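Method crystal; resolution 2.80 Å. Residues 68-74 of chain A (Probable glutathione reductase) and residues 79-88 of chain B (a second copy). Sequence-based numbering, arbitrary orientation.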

# COMPACT_ATOMS: atom_id res chain seq x y z
N ALA A 68 -8.89 1.62 -20.81
CA ALA A 68 -9.98 1.82 -21.76
C ALA A 68 -11.21 2.41 -21.06
O ALA A 68 -11.83 3.35 -21.56
N GLY A 69 -11.51 1.86 -19.89
CA GLY A 69 -12.68 2.27 -19.11
C GLY A 69 -12.57 3.66 -18.53
O GLY A 69 -13.53 4.16 -17.96
N PHE A 70 -11.40 4.27 -18.69
CA PHE A 70 -11.17 5.64 -18.22
C PHE A 70 -11.04 6.68 -19.34
O PHE A 70 -10.51 7.77 -19.12
N GLY A 71 -11.53 6.35 -20.54
CA GLY A 71 -11.57 7.32 -21.64
C GLY A 71 -10.30 7.36 -22.48
O GLY A 71 -10.14 8.25 -23.33
N TRP A 72 -9.40 6.41 -22.22
CA TRP A 72 -8.21 6.22 -23.03
C TRP A 72 -8.45 5.21 -24.11
O TRP A 72 -9.20 4.25 -23.92
N THR A 73 -7.82 5.43 -25.26
CA THR A 73 -7.74 4.44 -26.32
C THR A 73 -6.25 4.30 -26.56
O THR A 73 -5.60 5.24 -27.02
N VAL A 74 -5.71 3.15 -26.19
CA VAL A 74 -4.29 2.89 -26.42
C VAL A 74 -4.15 1.99 -27.64
O VAL A 74 -4.81 0.95 -27.74
N PHE B 79 -6.58 10.42 -25.18
CA PHE B 79 -7.49 10.58 -24.06
C PHE B 79 -8.74 11.36 -24.48
O PHE B 79 -8.65 12.44 -25.06
N ASP B 80 -9.91 10.78 -24.19
CA ASP B 80 -11.17 11.44 -24.47
C ASP B 80 -11.88 11.89 -23.19
O ASP B 80 -12.60 11.11 -22.55
N TRP B 81 -11.69 13.15 -22.83
CA TRP B 81 -12.31 13.72 -21.64
C TRP B 81 -13.77 13.36 -21.54
O TRP B 81 -14.23 12.96 -20.47
N ALA B 82 -14.50 13.47 -22.64
CA ALA B 82 -15.92 13.16 -22.67
C ALA B 82 -16.22 11.73 -22.19
O ALA B 82 -17.10 11.54 -21.35
N LYS B 83 -15.47 10.76 -22.71
CA LYS B 83 -15.66 9.35 -22.36
C LYS B 83 -15.47 9.06 -20.87
O LYS B 83 -16.05 8.11 -20.33
N LEU B 84 -14.67 9.90 -20.20
CA LEU B 84 -14.42 9.78 -18.77
C LEU B 84 -15.59 10.31 -18.00
O LEU B 84 -16.04 9.67 -17.05
N VAL B 85 -16.07 11.49 -18.39
CA VAL B 85 -17.24 12.11 -17.77
C VAL B 85 -18.46 11.20 -17.95
O VAL B 85 -19.23 10.99 -17.00
N ALA B 86 -18.61 10.62 -19.14
CA ALA B 86 -19.65 9.63 -19.39
C ALA B 86 -19.57 8.47 -18.40
O ALA B 86 -20.56 8.11 -17.75
N ALA B 87 -18.37 7.91 -18.27
CA ALA B 87 -18.10 6.78 -17.38
C ALA B 87 -18.37 7.14 -15.92
O ALA B 87 -19.08 6.41 -15.21
N LYS B 88 -17.80 8.26 -15.48
CA LYS B 88 -17.99 8.77 -14.12
C LYS B 88 -19.47 8.96 -13.84
O LYS B 88 -19.96 8.49 -12.81

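Where a strand edge meets the start of a helix across a chain interface, a glycine often lets the two backbones come closer than side chains would allow, and this contact between two copies of one protein illustrates the principle. F79(B), G71(A) and K83(B) cover the most surface. G71(A) adopts phi/psi of 87/9, where a CB would be jammed against the carbonyl oxygen of the preceding residue; that CB would also point toward the partner and lie 2.9 Å from D80(B) O, a clash. Free of it, the chain approaches closely enough for D80(B) N to donate a nearly straight hydrogen bond to G71(A) O, 2.7 Å long.

Next to this bond, W72(A) and F79(B) form an antiparallel, non-hydrogen-bonded bridge pair, with both side chains on the same face of the sheet. F79(B), with chi1 t, sets its CB directly over the six-membered ring of W72(A), 3.8 Å from the centroid, while the two aromatic systems meet obliquely. W72(A), with chi1 m, brings its NE1 within 3.7 Å of F79(B) CD1, although that nitrogen is hydrogen-bonded elsewhere in the structure. The edge of the phenyl ring also meets the backbone of the loop, F79(B) CE1 lying 3.5 Å from F70(A) O.

K83(B) points toward the other stretch from the first turn of the helix. Its chain (m, t, p, then chi4 at -145°) carries NZ to 3.2 Å from T73(A) OG1, whose own chi1 of -32° lies between wells.

Van der Waals contacts extend the packing along the helix. L84(B), chi1 t and chi2 p, starts sideways but its end comes nearer, placing CD1 3.9 Å from CD2 of F70(A), an m rotamer. One turn after K83(B), A87(B) points its CB toward G69(A), 3.8 Å from G69(A) O.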

# COMPACT_ATOMS: atom_id res chain seq x y z
CB ALA A 68 -10.33 0.51 -22.44
CB PHE A 70 -9.93 5.67 -17.32
CG PHE A 70 -10.16 5.09 -15.96
CD1 PHE A 70 -10.09 3.72 -15.75
CD2 PHE A 70 -10.47 5.92 -14.89
CE1 PHE A 70 -10.31 3.18 -14.49
CE2 PHE A 70 -10.68 5.39 -13.63
CZ PHE A 70 -10.60 4.02 -13.42
CB TRP A 72 -7.04 5.75 -22.18
CG TRP A 72 -6.40 6.81 -21.32
CD1 TRP A 72 -6.71 7.13 -20.00
CD2 TRP A 72 -5.29 7.71 -21.67
NE1 TRP A 72 -5.90 8.13 -19.53
CE2 TRP A 72 -5.03 8.53 -20.48
CE3 TRP A 72 -4.51 7.91 -22.80
CZ2 TRP A 72 -4.04 9.50 -20.46
CZ3 TRP A 72 -3.52 8.90 -22.77
CH2 TRP A 72 -3.29 9.68 -21.63
CB THR A 73 -8.44 4.93 -27.61
OG1 THR A 73 -9.55 5.76 -27.26
CG2 THR A 73 -8.96 3.77 -28.44
CB VAL A 74 -3.62 2.18 -25.23
CG1 VAL A 74 -2.15 2.56 -25.18
CG2 VAL A 74 -4.31 2.52 -23.91
CB PHE B 79 -6.78 11.24 -22.87
CG PHE B 79 -7.70 11.61 -21.73
CD1 PHE B 79 -8.31 10.62 -20.96
CD2 PHE B 79 -7.97 12.94 -21.44
CE1 PHE B 79 -9.16 10.95 -19.92
CE2 PHE B 79 -8.82 13.28 -20.40
CZ PHE B 79 -9.42 12.29 -19.64
CB ASP B 80 -12.07 10.51 -25.27
CG ASP B 80 -13.22 11.25 -25.93
OD1 ASP B 80 -13.56 12.38 -25.51
OD2 ASP B 80 -13.79 10.69 -26.89
CB TRP B 81 -12.11 15.24 -21.61
CG TRP B 81 -12.87 15.93 -20.51
CD1 TRP B 81 -14.12 16.54 -20.59
CD2 TRP B 81 -12.46 16.08 -19.10
NE1 TRP B 81 -14.49 17.05 -19.36
CE2 TRP B 81 -13.55 16.81 -18.43
CE3 TRP B 81 -11.35 15.70 -18.35
CZ2 TRP B 81 -13.49 17.13 -17.07
CZ3 TRP B 81 -11.31 16.04 -16.98
CH2 TRP B 81 -12.35 16.74 -16.37
CB ALA B 82 -16.49 13.39 -24.06
CB LYS B 83 -14.75 8.46 -23.21
CG LYS B 83 -15.28 8.17 -24.62
CD LYS B 83 -14.19 7.71 -25.60
CE LYS B 83 -13.67 6.30 -25.30
NZ LYS B 83 -12.21 6.13 -25.58
CB LEU B 84 -13.16 10.55 -18.36
CG LEU B 84 -12.72 10.41 -16.89
CD1 LEU B 84 -12.29 8.99 -16.55
CD2 LEU B 84 -11.59 11.37 -16.56
CB VAL B 85 -17.52 13.53 -18.31
CG1 VAL B 85 -18.39 14.31 -17.34
CG2 VAL B 85 -16.23 14.29 -18.51
CB ALA B 86 -19.56 9.11 -20.82
CB ALA B 87 -16.66 6.30 -17.55
CB LYS B 88 -17.22 10.09 -13.93
CG LYS B 88 -17.37 10.75 -12.57
CD LYS B 88 -18.48 11.80 -12.53
CE LYS B 88 -18.42 12.75 -13.71
NZ LYS B 88 -19.03 14.06 -13.39